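Local coordinates for protein ornithine aminotransferase (Plasmodium falciparum, PDB 3LG0) that probably catalyses the pyridoxal-phosphate-dependent transfer of the delta-amino group of ornithine to 2-oxoglutarate, giving glutamate semialdehyde and glutamate, as a homodimer, at residues L334-V340 with V407-D411; V361-C365 with S377-V383; K367-L373 with I402-T406. All coordinates share one frame; numbering follows the deposited sequence.

Interaction 1 of 3, residues L334-V340 with V407-D411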
loop_
_atom_site.group_PDB
_atom_site.type_symbol
_atom_site.label_atom_id
_atom_site.label_comp_id
_atom_site.label_asym_id
_atom_site.label_seq_id
_atom_site.Cartn_x
_atom_site.Cartn_y
_atom_site.Cartn_z
ATOM N N LEU A 334 29.238 25.840 10.005
ATOM C CA LEU A 334 29.877 24.531 10.053
ATOM C C LEU A 334 31.102 24.482 9.163
ATOM O O LEU A 334 31.683 23.421 8.961
ATOM C CB LEU A 334 28.898 23.424 9.626
ATOM C CG LEU A 334 27.647 23.197 10.485
ATOM C CD1 LEU A 334 26.731 22.189 9.816
ATOM C CD2 LEU A 334 27.994 22.754 11.908
ATOM N N LYS A 335 31.488 25.632 8.626
ATOM C CA LYS A 335 32.582 25.690 7.656
ATOM C C LYS A 335 33.921 25.172 8.202
ATOM O O LYS A 335 34.736 24.664 7.442
ATOM C CB LYS A 335 32.740 27.113 7.097
ATOM C CG LYS A 335 33.241 28.130 8.117
ATOM C CD LYS A 335 33.278 29.540 7.540
ATOM C CE LYS A 335 33.727 30.553 8.575
ATOM N NZ LYS A 335 33.886 31.901 7.974
ATOM N N ASP A 336 34.140 25.303 9.510
ATOM C CA ASP A 336 35.397 24.885 10.134
ATOM C C ASP A 336 35.357 23.478 10.755
ATOM O O ASP A 336 36.359 22.993 11.275
ATOM C CB ASP A 336 35.825 25.909 11.187
ATOM C CG ASP A 336 36.079 27.286 10.593
ATOM O OD1 ASP A 336 36.760 27.374 9.545
ATOM O OD2 ASP A 336 35.598 28.280 11.177
ATOM N N SER A 337 34.201 22.828 10.699
ATOM C CA SER A 337 34.035 21.498 11.271
ATOM C C SER A 337 34.879 20.459 10.546
ATOM O O SER A 337 34.911 20.414 9.317
ATOM C CB SER A 337 32.560 21.082 11.219
ATOM O OG SER A 337 32.423 19.672 11.321
ATOM N N LYS A 338 35.545 19.607 11.310
ATOM C CA LYS A 338 36.359 18.553 10.725
ATOM C C LYS A 338 35.509 17.364 10.246
ATOM O O LYS A 338 35.820 16.740 9.228
ATOM C CB LYS A 338 37.409 18.086 11.734
ATOM C CG LYS A 338 38.728 17.660 11.108
ATOM C CD LYS A 338 39.825 17.512 12.159
ATOM C CE LYS A 338 39.839 18.688 13.121
ATOM N NZ LYS A 338 40.106 19.981 12.435
ATOM N N VAL A 339 34.440 17.050 10.974
ATOM C CA VAL A 339 33.629 15.865 10.666
ATOM C C VAL A 339 32.632 16.082 9.523
ATOM O O VAL A 339 32.264 15.134 8.837
ATOM C CB VAL A 339 32.860 15.333 11.906
ATOM C CG1 VAL A 339 33.822 14.934 13.002
ATOM C CG2 VAL A 339 31.866 16.361 12.414
ATOM N N VAL A 340 32.195 17.327 9.326
ATOM C CA VAL A 340 31.313 17.676 8.214
ATOM C C VAL A 340 32.039 17.665 6.859
ATOM O O VAL A 340 33.076 18.307 6.697
ATOM C CB VAL A 340 30.682 19.061 8.406
ATOM C CG1 VAL A 340 29.867 19.440 7.185
ATOM C CG2 VAL A 340 29.827 19.098 9.678
ATOM N N VAL A 407 27.148 18.771 16.178
ATOM C CA VAL A 407 28.364 18.605 15.393
ATOM C C VAL A 407 29.579 18.994 16.233
ATOM O O VAL A 407 30.590 18.298 16.229
ATOM C CB VAL A 407 28.341 19.451 14.113
ATOM C CG1 VAL A 407 29.661 19.304 13.369
ATOM C CG2 VAL A 407 27.177 19.031 13.218
ATOM N N LYS A 408 29.462 20.104 16.955
ATOM C CA LYS A 408 30.535 20.600 17.813
ATOM C C LYS A 408 31.067 19.489 18.713
ATOM O O LYS A 408 32.273 19.285 18.815
ATOM C CB LYS A 408 30.026 21.763 18.665
ATOM C CG LYS A 408 31.117 22.632 19.276
ATOM C CD LYS A 408 30.525 23.560 20.322
ATOM C CE LYS A 408 31.588 24.485 20.930
ATOM N NZ LYS A 408 32.688 23.765 21.647
ATOM N N PHE A 409 30.148 18.763 19.341
ATOM C CA PHE A 409 30.488 17.633 20.205
ATOM C C PHE A 409 31.417 16.621 19.539
ATOM O O PHE A 409 32.431 16.237 20.120
ATOM C CB PHE A 409 29.212 16.942 20.710
ATOM C CG PHE A 409 29.465 15.687 21.502
ATOM C CD1 PHE A 409 29.860 15.759 22.830
ATOM C CD2 PHE A 409 29.304 14.442 20.920
ATOM C CE1 PHE A 409 30.094 14.614 23.561
ATOM C CE2 PHE A 409 29.542 13.283 21.640
ATOM C CZ PHE A 409 29.935 13.367 22.968
ATOM N N PHE A 410 31.084 16.184 18.328
ATOM C CA PHE A 410 31.961 15.250 17.623
ATOM C C PHE A 410 33.286 15.865 17.160
ATOM O O PHE A 410 34.290 15.163 17.046
ATOM C CB PHE A 410 31.231 14.565 16.463
ATOM C CG PHE A 410 30.204 13.585 16.926
ATOM C CD1 PHE A 410 30.563 12.285 17.225
ATOM C CD2 PHE A 410 28.895 13.986 17.136
ATOM C CE1 PHE A 410 29.623 11.395 17.694
ATOM C CE2 PHE A 410 27.960 13.107 17.599
ATOM C CZ PHE A 410 28.320 11.807 17.878
ATOM N N ASP A 411 33.287 17.168 16.890
ATOM C CA ASP A 411 34.523 17.847 16.524
ATOM C C ASP A 411 35.434 17.937 17.745
ATOM O O ASP A 411 36.611 17.628 17.662
ATOM C CB ASP A 411 34.245 19.249 15.969
ATOM C CG ASP A 411 33.792 19.226 14.504
ATOM O OD1 ASP A 411 34.212 18.323 13.736
ATOM O OD2 ASP A 411 33.010 20.126 14.123
#
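Lys338 and Asp411 mark the closest backbone approach between the loop 334-340 and the near-terminal helical turn 407-411, their CA atoms 6.1 Å apart. The chain has just left helix 315-333 at Leu334; a type I beta turn from Leu334 to Ser337 reverses it, and the loop then runs past the helix into strand 340-346. The polar part of the contact centres on one carboxylate. Asp411 OD1 receives the backbone N of Val339 at 3.0 Å, nearly in line with its C-O bond and with an N-H...O angle of 156°, while a weaker, bent bond comes from the N of Lys338 at 3.1 Å. The other oxygen, OD2, takes the hydroxyl of Ser337 (OG to OD2, 2.9 Å) on its syn lone pair. Three donors fix the carboxylate in rotation, and aspartate suits the place because its short chain holds both oxygens close to the helix, within bonding distance of the loop. Ser337 suits its own because OG works both ways: it gives its proton to Asp411 and accepts the N-H of Val340 at 3.1 Å. Its chi1 of 160° puts OG opposite its own N, where it can meet both partners.

Beneath this polar group Val407 supplies the apolar floor. Its CG1 meets CG2 of Val340 at 3.7 Å, the two side chains crossing at about a right angle, and CG2 of Val339, which slides past it in the opposite direction; Leu334 CD2 lies against CB and CG2 of Val407. Ile352 and Phe354 of strand 349-354 continue the packing. Ser337 accepting from the backbone N three residues on is an ST motif, here combined with a helix aspartate that collects the loop's amides.

Interaction 2 of 3, residues V361-C365 with S377-V383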
loop_
_atom_site.group_PDB
_atom_site.type_symbol
_atom_site.label_atom_id
_atom_site.label_comp_id
_atom_site.label_asym_id
_atom_site.label_seq_id
_atom_site.Cartn_x
_atom_site.Cartn_y
_atom_site.Cartn_z
ATOM N N VAL A 361 27.715 7.856 12.140
ATOM C CA VAL A 361 26.560 8.713 11.874
ATOM C C VAL A 361 25.337 8.325 12.707
ATOM O O VAL A 361 24.515 9.178 13.058
ATOM C CB VAL A 361 26.234 8.766 10.359
ATOM C CG1 VAL A 361 25.074 9.670 10.108
ATOM C CG2 VAL A 361 27.427 9.288 9.592
ATOM N N TRP A 362 25.223 7.043 13.026
ATOM C CA TRP A 362 24.224 6.589 13.981
ATOM C C TRP A 362 24.377 7.373 15.286
ATOM O O TRP A 362 23.391 7.911 15.811
ATOM C CB TRP A 362 24.378 5.084 14.235
ATOM C CG TRP A 362 23.424 4.505 15.252
ATOM C CD1 TRP A 362 23.691 4.227 16.565
ATOM C CD2 TRP A 362 22.060 4.111 15.033
ATOM N NE1 TRP A 362 22.583 3.692 17.173
ATOM C CE2 TRP A 362 21.569 3.606 16.257
ATOM C CE3 TRP A 362 21.209 4.135 13.922
ATOM C CZ2 TRP A 362 20.261 3.135 16.404
ATOM C CZ3 TRP A 362 19.900 3.669 14.073
ATOM C CH2 TRP A 362 19.445 3.173 15.304
ATOM N N ASP A 363 25.611 7.466 15.796
ATOM C CA ASP A 363 25.862 8.206 17.043
ATOM C C ASP A 363 25.479 9.678 16.927
ATOM O O ASP A 363 24.950 10.272 17.866
ATOM C CB ASP A 363 27.321 8.064 17.497
ATOM C CG ASP A 363 27.672 6.635 17.898
ATOM O OD1 ASP A 363 26.757 5.876 18.288
ATOM O OD2 ASP A 363 28.861 6.258 17.815
ATOM N N ILE A 364 25.732 10.264 15.761
ATOM C CA ILE A 364 25.317 11.642 15.509
ATOM C C ILE A 364 23.801 11.790 15.657
ATOM O O ILE A 364 23.328 12.715 16.315
ATOM C CB ILE A 364 25.801 12.140 14.124
ATOM C CG1 ILE A 364 27.334 12.173 14.082
ATOM C CG2 ILE A 364 25.216 13.512 13.812
ATOM C CD1 ILE A 364 27.912 12.500 12.721
ATOM N N CYS A 365 23.050 10.859 15.073
ATOM C CA CYS A 365 21.592 10.870 15.181
ATOM C C CYS A 365 21.132 10.697 16.625
ATOM O O CYS A 365 20.217 11.380 17.083
ATOM C CB CYS A 365 20.968 9.786 14.288
ATOM S SG CYS A 365 21.214 10.080 12.533
ATOM N N SER A 377 19.952 8.561 9.459
ATOM C CA SER A 377 20.986 8.589 8.436
ATOM C C SER A 377 20.684 7.626 7.298
ATOM O O SER A 377 20.238 6.499 7.516
ATOM C CB SER A 377 22.358 8.275 9.030
ATOM O OG SER A 377 22.317 7.127 9.857
ATOM N N VAL A 378 20.922 8.092 6.078
ATOM C CA VAL A 378 20.932 7.217 4.918
ATOM C C VAL A 378 22.367 6.760 4.637
ATOM O O VAL A 378 23.323 7.538 4.738
ATOM C CB VAL A 378 20.337 7.906 3.682
ATOM C CG1 VAL A 378 21.285 8.971 3.146
ATOM C CG2 VAL A 378 20.034 6.878 2.617
ATOM N N HIS A 379 22.518 5.488 4.296
ATOM C CA HIS A 379 23.843 4.939 4.092
ATOM C C HIS A 379 24.707 5.269 5.301
ATOM O O HIS A 379 24.202 5.466 6.406
ATOM C CB HIS A 379 24.461 5.496 2.811
ATOM C CG HIS A 379 23.618 5.268 1.593
ATOM N ND1 HIS A 379 23.063 4.041 1.292
ATOM C CD2 HIS A 379 23.231 6.109 0.603
ATOM C CE1 HIS A 379 22.370 4.135 0.172
ATOM N NE2 HIS A 379 22.459 5.378 -0.269
ATOM N N ASP A 380 26.010 5.348 5.094
ATOM C CA ASP A 380 26.921 5.481 6.216
ATOM C C ASP A 380 27.315 6.937 6.498
ATOM O O ASP A 380 28.049 7.211 7.442
ATOM C CB ASP A 380 28.179 4.658 5.934
ATOM C CG ASP A 380 27.887 3.399 5.132
ATOM O OD1 ASP A 380 26.836 2.770 5.379
ATOM O OD2 ASP A 380 28.709 3.038 4.259
ATOM N N LYS A 381 26.832 7.868 5.683
ATOM C CA LYS A 381 27.451 9.184 5.626
ATOM C C LYS A 381 26.519 10.360 5.879
ATOM O O LYS A 381 26.932 11.351 6.457
ATOM C CB LYS A 381 28.109 9.381 4.256
ATOM C CG LYS A 381 28.839 8.170 3.713
ATOM C CD LYS A 381 29.201 8.367 2.250
ATOM C CE LYS A 381 29.623 7.058 1.604
ATOM N NZ LYS A 381 29.540 7.128 0.116
ATOM N N THR A 382 25.274 10.260 5.422
ATOM C CA THR A 382 24.407 11.426 5.322
ATOM C C THR A 382 23.248 11.425 6.314
ATOM O O THR A 382 22.617 10.406 6.539
ATOM C CB THR A 382 23.878 11.613 3.869
ATOM O OG1 THR A 382 24.984 11.789 2.975
ATOM C CG2 THR A 382 23.018 12.846 3.776
ATOM N N VAL A 383 22.996 12.584 6.917
ATOM C CA VAL A 383 21.880 12.770 7.836
ATOM C C VAL A 383 20.846 13.650 7.144
ATOM O O VAL A 383 21.176 14.681 6.562
ATOM C CB VAL A 383 22.341 13.414 9.161
ATOM C CG1 VAL A 383 21.154 13.867 9.995
ATOM C CG2 VAL A 383 23.205 12.446 9.955
HETATM O O HOH W 1 28.585 6.445 9.816
#
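Val361, in the first turn of helix 361-370, pushes its two methyl branches against the hairpin formed by residues 377-383. With CG1 trans to the backbone N (chi1 -179°), that methyl is wedged against Ser377 and Val383. It lies 3.2 Å from Ser377 CB and 3.4 Å from Val383 CG2, both tighter than ordinary van der Waals spacing, so the fit is close. The other branch, CG2, faces the turn and approaches the carbonyl oxygens of Asp380 and Lys381. A beta-branched residue can thus touch a strand pair and its connecting turn at once. Val383 answers with CG2 and leaves CG1 for other neighbours; the two valines slide past each other in opposite directions.

One helical turn on, Cys365 brings its sulfur to the same hairpin. SG comes 4.0 Å from Val383 CG2 and 4.1 Å from Ser377 CB, a small, polarisable group well suited to a buried seam. Ser377 is narrow as well, and its chi1 of 48° tucks OG between its own N and carbonyl carbon, so that CB is the atom nearest Val361. No direct hydrogen bond crosses the contact. Instead, a water takes the N-H of Val361 (N to water O, 2.9 Å) and donates to the carbonyl O of Asp380 at 2.6 Å, linking an amide of the helix's first turn to the hairpin turn.

Helix 361-370 therefore lies against the sheet at strands 373-378 and 382-385. Phe354 of the adjoining strand 349-354 touches both Ile364 and Val383, helix 393-412 reaches Ile364 through Phe410, and at the turn His379 N bonds to Glu288 of the second subunit.

Interaction 3 of 3, residues K367-L373 with I402-T406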
loop_
_atom_site.group_PDB
_atom_site.type_symbol
_atom_site.label_atom_id
_atom_site.label_comp_id
_atom_site.label_asym_id
_atom_site.label_seq_id
_atom_site.Cartn_x
_atom_site.Cartn_y
_atom_site.Cartn_z
ATOM N N LYS A 367 22.795 11.612 19.153
ATOM C CA LYS A 367 23.109 12.876 19.818
ATOM C C LYS A 367 22.097 13.971 19.474
ATOM O O LYS A 367 21.721 14.776 20.336
ATOM C CB LYS A 367 24.531 13.336 19.480
ATOM C CG LYS A 367 25.126 14.334 20.469
ATOM C CD LYS A 367 25.330 13.673 21.835
ATOM C CE LYS A 367 25.939 14.635 22.847
ATOM N NZ LYS A 367 26.128 13.994 24.177
ATOM N N PHE A 368 21.663 14.013 18.216
ATOM C CA PHE A 368 20.609 14.945 17.827
ATOM C C PHE A 368 19.407 14.715 18.720
ATOM O O PHE A 368 18.807 15.661 19.243
ATOM C CB PHE A 368 20.162 14.739 16.365
ATOM C CG PHE A 368 21.045 15.396 15.357
ATOM C CD1 PHE A 368 21.480 16.692 15.543
ATOM C CD2 PHE A 368 21.427 14.726 14.208
ATOM C CE1 PHE A 368 22.294 17.310 14.606
ATOM C CE2 PHE A 368 22.238 15.330 13.275
ATOM C CZ PHE A 368 22.675 16.626 13.475
ATOM N N LYS A 369 19.037 13.444 18.852
ATOM C CA LYS A 369 17.874 13.064 19.618
ATOM C C LYS A 369 18.012 13.586 21.043
ATOM O O LYS A 369 17.112 14.259 21.559
ATOM C CB LYS A 369 17.696 11.543 19.584
ATOM C CG LYS A 369 16.467 11.024 20.322
ATOM C CD LYS A 369 16.835 10.486 21.684
ATOM C CE LYS A 369 15.610 9.983 22.420
ATOM N NZ LYS A 369 15.968 9.471 23.767
ATOM N N GLU A 370 19.156 13.293 21.657
ATOM C CA GLU A 370 19.465 13.754 23.006
ATOM C C GLU A 370 19.307 15.272 23.085
ATOM O O GLU A 370 18.875 15.810 24.109
ATOM C CB GLU A 370 20.891 13.339 23.363
ATOM C CG GLU A 370 21.231 13.336 24.842
ATOM C CD GLU A 370 22.699 12.968 25.097
ATOM O OE1 GLU A 370 23.192 11.971 24.515
ATOM O OE2 GLU A 370 23.357 13.683 25.881
ATOM N N ASN A 371 19.638 15.950 21.986
ATOM C CA ASN A 371 19.581 17.404 21.919
ATOM C C ASN A 371 18.239 18.009 21.500
ATOM O O ASN A 371 18.119 19.224 21.383
ATOM C CB ASN A 371 20.718 17.932 21.053
ATOM C CG ASN A 371 22.047 17.943 21.796
ATOM O OD1 ASN A 371 23.126 17.894 21.196
ATOM N ND2 ASN A 371 21.967 18.001 23.119
ATOM N N GLY A 372 17.232 17.169 21.297
ATOM C CA GLY A 372 15.894 17.655 21.001
ATOM C C GLY A 372 15.484 17.671 19.530
ATOM O O GLY A 372 14.518 18.323 19.159
ATOM N N LEU A 373 16.207 16.951 18.687
ATOM C CA LEU A 373 15.875 16.902 17.257
ATOM C C LEU A 373 16.065 15.483 16.753
ATOM O O LEU A 373 17.117 14.889 16.961
ATOM C CB LEU A 373 16.753 17.880 16.460
ATOM C CG LEU A 373 16.659 17.985 14.936
ATOM C CD1 LEU A 373 16.991 19.419 14.487
ATOM C CD2 LEU A 373 17.549 16.963 14.223
ATOM N N ILE A 402 20.883 23.661 17.572
ATOM C CA ILE A 402 20.921 22.264 17.947
ATOM C C ILE A 402 21.881 21.494 17.065
ATOM O O ILE A 402 22.723 20.755 17.563
ATOM C CB ILE A 402 19.518 21.644 17.909
ATOM C CG1 ILE A 402 18.650 22.254 19.011
ATOM C CG2 ILE A 402 19.591 20.130 18.052
ATOM C CD1 ILE A 402 17.199 21.800 18.994
ATOM N N ILE A 403 21.755 21.670 15.753
ATOM C CA ILE A 403 22.667 21.041 14.801
ATOM C C ILE A 403 24.135 21.423 15.043
ATOM O O ILE A 403 25.023 20.563 15.026
ATOM C CB ILE A 403 22.283 21.384 13.350
ATOM C CG1 ILE A 403 20.883 20.854 13.042
ATOM C CG2 ILE A 403 23.300 20.810 12.386
ATOM C CD1 ILE A 403 20.320 21.353 11.754
ATOM N N VAL A 404 24.389 22.711 15.264
ATOM C CA VAL A 404 25.749 23.185 15.494
ATOM C C VAL A 404 26.351 22.582 16.773
ATOM O O VAL A 404 27.477 22.073 16.774
ATOM C CB VAL A 404 25.785 24.725 15.567
ATOM C CG1 VAL A 404 27.168 25.213 15.975
ATOM C CG2 VAL A 404 25.390 25.318 14.238
ATOM N N LYS A 405 25.581 22.631 17.855
ATOM C CA LYS A 405 25.993 22.064 19.142
ATOM C C LYS A 405 26.303 20.567 19.044
ATOM O O LYS A 405 27.225 20.079 19.703
ATOM C CB LYS A 405 24.895 22.316 20.185
ATOM C CG LYS A 405 25.129 21.670 21.542
ATOM C CD LYS A 405 23.918 21.894 22.448
ATOM C CE LYS A 405 24.064 21.155 23.764
ATOM N NZ LYS A 405 22.778 21.174 24.509
ATOM N N THR A 406 25.541 19.846 18.216
ATOM C CA THR A 406 25.704 18.390 18.091
ATOM C C THR A 406 26.945 18.051 17.276
ATOM O O THR A 406 27.707 17.154 17.639
ATOM C CB THR A 406 24.461 17.694 17.457
ATOM O OG1 THR A 406 23.295 17.958 18.244
ATOM C CG2 THR A 406 24.658 16.166 17.366
#
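A Schellman motif ends helix 361-370, and its last turn packs side by side with helix 393-412 through Phe368, Asn371 and Thr406. Gly372 adopts the positive phi (99°) of this ending, where a side chain would crowd the preceding carbonyl. Leu373 N returns to Phe368 O and Gly372 N to Lys369 O, turning the chain out into strand 373-378.

Thr406 is the knot of the contact. Its CG2 stands over one face of the Phe368 ring, 4.1 Å from the centroid and 27° off the normal, a CH-pi contact, and also rests on Lys367 CB at 3.5 Å. Ile403 approaches the same ring at its edge, CA to CE1 3.8 Å, so the aromatic is covered by one residue and bordered by another. Asn371, with its CG trans to the carbonyl carbon (chi1 -78°), extends its amide across to Thr406, bringing OD1 within 3.0 Å of OG1. Beside it Ile402 CG2 meets Leu373 CB at 4.0 Å, and Ile402 CD1 lies near Asn371 O.

Threonine suits this position because it serves both kinds of neighbour: a methyl for the ring and a hydroxyl for the amide. Thr406 OG1 also lies 2.9 Å from Ile402 O, so the hydroxyl has two oxygens within reach. The interface thus couples a close polar pair across the contact to an apolar seam of phenylalanine, leucine and isoleucines, the buried hydroxyl having one possible acceptor in its own helix and one on Asn371.

Followed from the N terminus, the chain first reaches these contacts where it leaves helix 315-333; it passes the loop 334-340 and runs through strands 340-346 and 349-354 into helix 361-370. Interaction 2 closes the short loop from this helix to the hairpin of strands 373-378 and 382-385. Interaction 3 begins at the helix's end and closes on helix 393-412, so interactions 2 and 3 cross. Both nest inside the long loop closed by interaction 1, where helix 393-412 meets loop 334-340. Phe410 of interaction 1 packs on Lys367 of interaction 3, while Phe368 touches Val383. Together they tie two helices and the loop 334-340 to one mixed sheet.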